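Local coordinates for probable ribosomal RNA small subunit methyltransferase (Thermus thermophilus, PDB 3DMH), which transfers a methyl group from S-adenosylmethionine to the N2 atom of a guanosine in 16S ribosomal RNA, at residues A[70-75]-A[90-95]; A[74-79]-A[284-289]. All coordinates share one frame; numbering follows the deposited sequence.

Contact 1: residues A[70-75]-A[90-95]; sequences ERLETS and RLALPW
Arg-90 N donates to Arg-71 O over 2.8 Å, with an N-H...O angle of 166°, and the carbonyl of the same arginine accepts from Glu-73 N at 3.0 Å. The two bonds fall on either side of Leu-72 in sequence, the pattern expected where Arg-90 pairs in parallel with Leu-72. One step on, Glu-73 O accepts a hydrogen bond from Ala-92 N at 3.1 Å, the donor lying well above the carbonyl plane, and the CA-H of Leu-91 makes a weaker C-H...O contact with the same oxygen, CA at 3.5 Å. This ladder adds the edge strand 90-91 to strand 68-73, completing the beta-alpha-beta unit whose helix is 76-84. It belongs to a seven-stranded mixed sheet of order 3-2-1-4-5-7-6, the topology of Rossmann-like methyltransferases.

Side chains extend the pairing beyond the backbone. Glu-70 OE1 forms a salt bridge with Arg-90 NE at 3.1 Å, met on the syn side of the carboxylate but somewhat out of its plane. The two side chains cross at about a right angle, and carboxylate and guanidinium are turned 53° against each other. The bend of Glu-70 at chi2 (62°) sets the position of CD, and the other oxygen, OE2, uses its anti lone pair to accept from Arg-71 N at 2.9 Å; both oxygens are thus engaged, which limits rotation of the group.

On the face carrying Leu-72 and Arg-90, Leu-72 CD2 packs against Ala-92 CB at 3.9 Å, while CD1 reaches the carbonyls of Leu-93 and Pro-94. Thr-74 CG2 lies beside Ala-92 O and meets Leu-93 CD2 at 4.0 Å, the two side chains crossing nearly perpendicularly. Tyr-117 of helix 115-128 touches both Thr-74 and Pro-94.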
loop_
_atom_site.group_PDB
_atom_site.type_symbol
_atom_site.label_atom_id
_atom_site.label_comp_id
_atom_site.label_asym_id
_atom_site.label_seq_id
_atom_site.Cartn_x
_atom_site.Cartn_y
_atom_site.Cartn_z
ATOM N N GLU A 70 4.321 -20.441 0.163
ATOM C CA GLU A 70 3.338 -19.562 -0.473
ATOM C C GLU A 70 3.480 -18.183 0.171
ATOM O O GLU A 70 3.922 -18.058 1.315
ATOM C CB GLU A 70 1.934 -20.135 -0.276
ATOM C CG GLU A 70 0.782 -19.287 -0.844
ATOM C CD GLU A 70 0.855 -19.095 -2.352
ATOM O OE1 GLU A 70 0.090 -19.804 -3.052
ATOM O OE2 GLU A 70 1.658 -18.262 -2.840
ATOM N N ARG A 71 3.137 -17.143 -0.576
ATOM C CA ARG A 71 3.311 -15.757 -0.109
ATOM C C ARG A 71 2.069 -14.994 -0.476
ATOM O O ARG A 71 1.652 -15.059 -1.631
ATOM C CB ARG A 71 4.518 -15.112 -0.798
ATOM C CG ARG A 71 5.823 -15.855 -0.564
ATOM C CD ARG A 71 6.927 -15.325 -1.508
ATOM N NE ARG A 71 8.170 -16.044 -1.199
ATOM C CZ ARG A 71 8.446 -17.279 -1.615
ATOM N NH1 ARG A 71 7.614 -17.955 -2.429
ATOM N NH2 ARG A 71 9.572 -17.849 -1.223
ATOM N N LEU A 72 1.482 -14.292 0.488
ATOM C CA LEU A 72 0.317 -13.434 0.193
ATOM C C LEU A 72 0.745 -11.987 0.318
ATOM O O LEU A 72 1.182 -11.568 1.390
ATOM C CB LEU A 72 -0.841 -13.733 1.174
ATOM C CG LEU A 72 -1.267 -15.214 1.227
ATOM C CD1 LEU A 72 -2.532 -15.304 2.068
ATOM C CD2 LEU A 72 -1.507 -15.842 -0.129
ATOM N N GLU A 73 0.566 -11.210 -0.753
ATOM C CA GLU A 73 1.093 -9.864 -0.755
ATOM C C GLU A 73 0.085 -8.880 -1.347
ATOM O O GLU A 73 -0.578 -9.163 -2.359
ATOM C CB GLU A 73 2.395 -9.853 -1.534
ATOM C CG GLU A 73 3.049 -8.477 -1.725
ATOM C CD GLU A 73 3.314 -7.773 -0.412
ATOM O OE1 GLU A 73 4.121 -8.273 0.392
ATOM O OE2 GLU A 73 2.727 -6.700 -0.137
ATOM N N THR A 74 -0.041 -7.737 -0.672
ATOM C CA THR A 74 -0.989 -6.707 -1.078
ATOM C C THR A 74 -0.419 -5.650 -2.020
ATOM O O THR A 74 -1.181 -4.983 -2.729
ATOM C CB THR A 74 -1.571 -5.958 0.149
ATOM O OG1 THR A 74 -0.473 -5.491 0.945
ATOM C CG2 THR A 74 -2.390 -6.901 1.020
ATOM N N SER A 75 0.913 -5.483 -2.012
ATOM C CA SER A 75 1.541 -4.454 -2.833
ATOM C C SER A 75 1.833 -4.954 -4.224
ATOM O O SER A 75 2.542 -5.946 -4.413
ATOM C CB SER A 75 2.837 -3.996 -2.162
ATOM O OG SER A 75 3.709 -3.314 -3.085
ATOM N N ARG A 90 0.907 -14.629 -4.308
ATOM C CA ARG A 90 -0.432 -14.274 -4.772
ATOM C C ARG A 90 -0.780 -12.876 -4.351
ATOM O O ARG A 90 -0.410 -12.446 -3.267
ATOM C CB ARG A 90 -1.484 -15.194 -4.142
ATOM C CG ARG A 90 -1.202 -16.675 -4.258
ATOM C CD ARG A 90 -1.026 -17.115 -5.671
ATOM N NE ARG A 90 -0.799 -18.563 -5.721
ATOM C CZ ARG A 90 -0.635 -19.267 -6.834
ATOM N NH1 ARG A 90 -0.614 -18.677 -8.018
ATOM N NH2 ARG A 90 -0.447 -20.578 -6.760
ATOM N N LEU A 91 -1.567 -12.214 -5.189
ATOM C CA LEU A 91 -2.162 -10.932 -4.870
ATOM C C LEU A 91 -3.297 -11.233 -3.885
ATOM O O LEU A 91 -4.374 -11.691 -4.276
ATOM C CB LEU A 91 -2.705 -10.329 -6.165
ATOM C CG LEU A 91 -1.639 -10.003 -7.216
ATOM C CD1 LEU A 91 -2.318 -10.019 -8.584
ATOM C CD2 LEU A 91 -0.967 -8.657 -6.914
ATOM N N ALA A 92 -3.038 -10.975 -2.608
ATOM C CA ALA A 92 -3.954 -11.471 -1.581
ATOM C C ALA A 92 -3.797 -10.745 -0.271
ATOM O O ALA A 92 -2.708 -10.323 0.081
ATOM C CB ALA A 92 -3.752 -12.957 -1.381
ATOM N N LEU A 93 -4.919 -10.579 0.424
ATOM C CA LEU A 93 -4.900 -10.081 1.776
ATOM C C LEU A 93 -4.458 -11.191 2.725
ATOM O O LEU A 93 -4.689 -12.378 2.459
ATOM C CB LEU A 93 -6.311 -9.650 2.165
ATOM C CG LEU A 93 -6.954 -8.633 1.217
ATOM C CD1 LEU A 93 -8.449 -8.564 1.490
ATOM C CD2 LEU A 93 -6.315 -7.267 1.387
ATOM N N PRO A 94 -3.848 -10.819 3.868
ATOM C CA PRO A 94 -3.353 -11.841 4.781
ATOM C C PRO A 94 -4.464 -12.775 5.231
ATOM O O PRO A 94 -4.256 -13.994 5.327
ATOM C CB PRO A 94 -2.812 -11.029 5.971
ATOM C CG PRO A 94 -2.512 -9.678 5.422
ATOM C CD PRO A 94 -3.485 -9.446 4.286
ATOM N N TRP A 95 -5.650 -12.205 5.470
ATOM C CA TRP A 95 -6.789 -12.995 5.930
ATOM C C TRP A 95 -7.516 -13.797 4.845
ATOM O O TRP A 95 -8.557 -14.431 5.107
ATOM C CB TRP A 95 -7.777 -12.120 6.706
ATOM C CG TRP A 95 -8.201 -10.903 5.960
ATOM C CD1 TRP A 95 -9.244 -10.806 5.094
ATOM C CD2 TRP A 95 -7.599 -9.602 6.024
ATOM N NE1 TRP A 95 -9.348 -9.520 4.616
ATOM C CE2 TRP A 95 -8.342 -8.761 5.161
ATOM C CE3 TRP A 95 -6.506 -9.065 6.722
ATOM C CZ2 TRP A 95 -8.034 -7.398 4.981
ATOM C CZ3 TRP A 95 -6.194 -7.701 6.544
ATOM C CH2 TRP A 95 -6.953 -6.893 5.676
HETATM O O HOH W 1 -0.950 -10.019 2.434
#

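Contact 2: residues A[74-79]-A[284-289]; sequences TSRAAF and ALHSDV. With SAM (S-adenosylmethionine), chain D.
This is a buried interface between two Rossmann-like units of one chain: the N-terminal end of helix 76-84, from the first seven-stranded sheet, packs against the end of edge strand 283-286 of the second and the loop that follows it, next to the bound S-adenosylmethionine. Both sheets have the strand order 3-2-1-4-5-7-6, which supports reading them as two copies of the methyltransferase fold.

His-286 carries most of the polar and aromatic contact. Its NE2 donates to Thr-74 O at 2.9 Å through a bent bond (N-H...O 131°), with the oxygen at the ring edge, tilted a little from its plane; Asp-263 O is a second partner of the same nitrogen. The bend of Arg-76 at chi2 (84°) places CD over one face of the ring, 3.6 Å from the His-286 ring centroid, a CH-pi contact. The guanidinium stands nearly perpendicular to the imidazole, 82° between planes, with His-286 O over one guanidinium face. Ser-75 is the N-cap: its OG accepts from Ala-78 N at 3.1 Å and also bonds Asp-263.

Further along, Asp-288 OD1, also bonded to Tyr-8 OH, accepts from N6 of S-adenosylmethionine at 3.0 Å. Ala-77 CB packs on the other oxygen of this adenine-binding carboxylate, 3.4 Å from Asp-288 OD2. That oxygen has salt-bridge partners in Arg-80 and Lys-24, so the carboxylate sits among basic groups that would favour its charged form. Beside it, Val-289 N donates to the cofactor's N1 at 2.9 Å.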
loop_
_atom_site.group_PDB
_atom_site.type_symbol
_atom_site.label_atom_id
_atom_site.label_comp_id
_atom_site.label_asym_id
_atom_site.label_seq_id
_atom_site.Cartn_x
_atom_site.Cartn_y
_atom_site.Cartn_z
ATOM N N THR A 74 -0.041 -7.737 -0.672
ATOM C CA THR A 74 -0.989 -6.707 -1.078
ATOM C C THR A 74 -0.419 -5.650 -2.020
ATOM O O THR A 74 -1.181 -4.983 -2.729
ATOM C CB THR A 74 -1.571 -5.958 0.149
ATOM O OG1 THR A 74 -0.473 -5.491 0.945
ATOM C CG2 THR A 74 -2.390 -6.901 1.020
ATOM N N SER A 75 0.913 -5.483 -2.012
ATOM C CA SER A 75 1.541 -4.454 -2.833
ATOM C C SER A 75 1.833 -4.954 -4.224
ATOM O O SER A 75 2.542 -5.946 -4.413
ATOM C CB SER A 75 2.837 -3.996 -2.162
ATOM O OG SER A 75 3.709 -3.314 -3.085
ATOM N N ARG A 76 1.330 -4.225 -5.208
ATOM C CA ARG A 76 1.600 -4.583 -6.595
ATOM C C ARG A 76 3.097 -4.532 -6.894
ATOM O O ARG A 76 3.628 -5.445 -7.518
ATOM C CB ARG A 76 0.805 -3.701 -7.572
ATOM C CG ARG A 76 0.619 -4.403 -8.893
ATOM C CD ARG A 76 -0.609 -5.346 -8.820
ATOM N NE ARG A 76 -0.728 -6.162 -10.015
ATOM C CZ ARG A 76 -1.847 -6.787 -10.373
ATOM N NH1 ARG A 76 -2.952 -6.711 -9.609
ATOM N NH2 ARG A 76 -1.855 -7.496 -11.515
ATOM N N ALA A 77 3.767 -3.464 -6.444
ATOM C CA ALA A 77 5.213 -3.320 -6.642
ATOM C C ALA A 77 5.964 -4.530 -6.090
ATOM O O ALA A 77 6.882 -5.051 -6.745
ATOM C CB ALA A 77 5.724 -2.028 -5.991
ATOM N N ALA A 78 5.585 -4.974 -4.889
ATOM C CA ALA A 78 6.286 -6.121 -4.288
ATOM C C ALA A 78 6.013 -7.415 -5.077
ATOM O O ALA A 78 6.932 -8.213 -5.328
ATOM C CB ALA A 78 5.905 -6.267 -2.820
ATOM N N PHE A 79 4.761 -7.622 -5.520
ATOM C CA PHE A 79 4.465 -8.801 -6.370
ATOM C C PHE A 79 5.231 -8.811 -7.695
ATOM O O PHE A 79 5.722 -9.855 -8.118
ATOM C CB PHE A 79 2.963 -8.920 -6.511
ATOM C CG PHE A 79 2.306 -9.344 -5.229
ATOM C CD1 PHE A 79 2.690 -10.536 -4.650
ATOM N N ALA A 284 -10.982 0.918 -10.826
ATOM C CA ALA A 284 -10.208 0.869 -9.596
ATOM C C ALA A 284 -9.100 -0.143 -9.814
ATOM O O ALA A 284 -9.291 -1.345 -9.594
ATOM C CB ALA A 284 -11.096 0.449 -8.429
ATOM N N LEU A 285 -7.932 0.349 -10.228
ATOM C CA LEU A 285 -6.872 -0.553 -10.667
ATOM C C LEU A 285 -5.858 -0.772 -9.585
ATOM O O LEU A 285 -5.423 0.164 -8.923
ATOM C CB LEU A 285 -6.169 -0.009 -11.912
ATOM C CG LEU A 285 -7.097 0.362 -13.067
ATOM C CD1 LEU A 285 -6.245 0.825 -14.212
ATOM C CD2 LEU A 285 -7.924 -0.831 -13.463
ATOM N N HIS A 286 -5.470 -2.029 -9.450
ATOM C CA HIS A 286 -4.377 -2.410 -8.580
ATOM C C HIS A 286 -3.113 -2.283 -9.423
ATOM O O HIS A 286 -2.880 -3.064 -10.337
ATOM C CB HIS A 286 -4.605 -3.843 -8.077
ATOM C CG HIS A 286 -3.653 -4.254 -6.995
ATOM N ND1 HIS A 286 -3.344 -5.569 -6.711
ATOM C CD2 HIS A 286 -2.964 -3.501 -6.104
ATOM C CE1 HIS A 286 -2.494 -5.607 -5.699
ATOM N NE2 HIS A 286 -2.238 -4.362 -5.323
ATOM N N SER A 287 -2.292 -1.289 -9.100
ATOM C CA SER A 287 -1.239 -0.850 -10.001
ATOM C C SER A 287 -0.119 -0.180 -9.214
ATOM O O SER A 287 -0.385 0.577 -8.277
ATOM C CB SER A 287 -1.823 0.209 -10.933
ATOM O OG SER A 287 -0.906 0.589 -11.953
ATOM N N ASP A 288 1.119 -0.452 -9.630
ATOM C CA ASP A 288 2.279 0.275 -9.107
ATOM C C ASP A 288 2.407 1.520 -9.989
ATOM O O ASP A 288 2.813 1.421 -11.144
ATOM C CB ASP A 288 3.533 -0.604 -9.223
ATOM C CG ASP A 288 4.802 0.090 -8.743
ATOM O OD1 ASP A 288 4.692 1.149 -8.088
ATOM O OD2 ASP A 288 5.901 -0.451 -9.012
ATOM N N VAL A 289 1.976 2.661 -9.460
ATOM C CA VAL A 289 1.869 3.917 -10.222
ATOM C C VAL A 289 1.056 3.603 -11.500
ATOM O O VAL A 289 -0.074 3.101 -11.391
ATOM C CB VAL A 289 3.246 4.638 -10.465
ATOM C CG1 VAL A 289 3.014 6.087 -10.868
ATOM C CG2 VAL A 289 4.070 4.658 -9.179
HETATM N N SAM D . -6.139 9.526 -2.706
HETATM C CA SAM D . -6.435 9.011 -1.324
HETATM C C SAM D . -6.920 10.160 -0.466
HETATM O O SAM D . -6.758 11.296 -0.933
HETATM O OXT SAM D . -7.412 9.930 0.652
HETATM C CB SAM D . -5.187 8.410 -0.673
HETATM C CG SAM D . -3.997 9.359 -0.513
HETATM S SD SAM D . -2.625 8.561 0.383
HETATM C CE SAM D . -1.716 10.002 1.012
HETATM C "C5'" SAM D . -1.473 7.985 -0.898
HETATM C "C4'" SAM D . -1.945 6.703 -1.566
HETATM O "O4'" SAM D . -0.890 6.339 -2.453
HETATM C "C3'" SAM D . -2.192 5.526 -0.613
HETATM O "O3'" SAM D . -3.498 4.986 -0.769
HETATM C "C2'" SAM D . -1.089 4.532 -0.991
HETATM O "O2'" SAM D . -1.404 3.169 -0.785
HETATM C "C1'" SAM D . -0.890 4.925 -2.453
HETATM N N9 SAM D . 0.361 4.418 -2.981
HETATM C C8 SAM D . 1.570 4.207 -2.321
HETATM N N7 SAM D . 2.485 3.749 -3.210
HETATM C C5 SAM D . 1.857 3.648 -4.434
HETATM C C6 SAM D . 2.270 3.202 -5.696
HETATM N N6 SAM D . 3.508 2.732 -5.898
HETATM N N1 SAM D . 1.356 3.245 -6.723
HETATM C C2 SAM D . 0.068 3.694 -6.531
HETATM N N3 SAM D . -0.385 4.088 -5.277
HETATM C C4 SAM D . 0.521 4.068 -4.273
#

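From the N terminus, strand 68-73 runs into the turn at Thr-74 and Ser-75 and then into helix 76-84, after which the chain returns at strand 90-91; contact 1 closes this short loop, with 14 residues between its segments. Contact 2 departs from the same turn but closes a loop with 204 residues between its segments, reaching strand 283-286. Because 90-95 falls between the two segments of contact 2 and 70-75 begins ahead of it, the contacts interleave rather than nest. Contact 1 works within the first sheet; contact 2 ties that sheet's crossover helix to the second. Leu-91 joins them physically, its CD2 lying 3.6 Å from His-286 CE1.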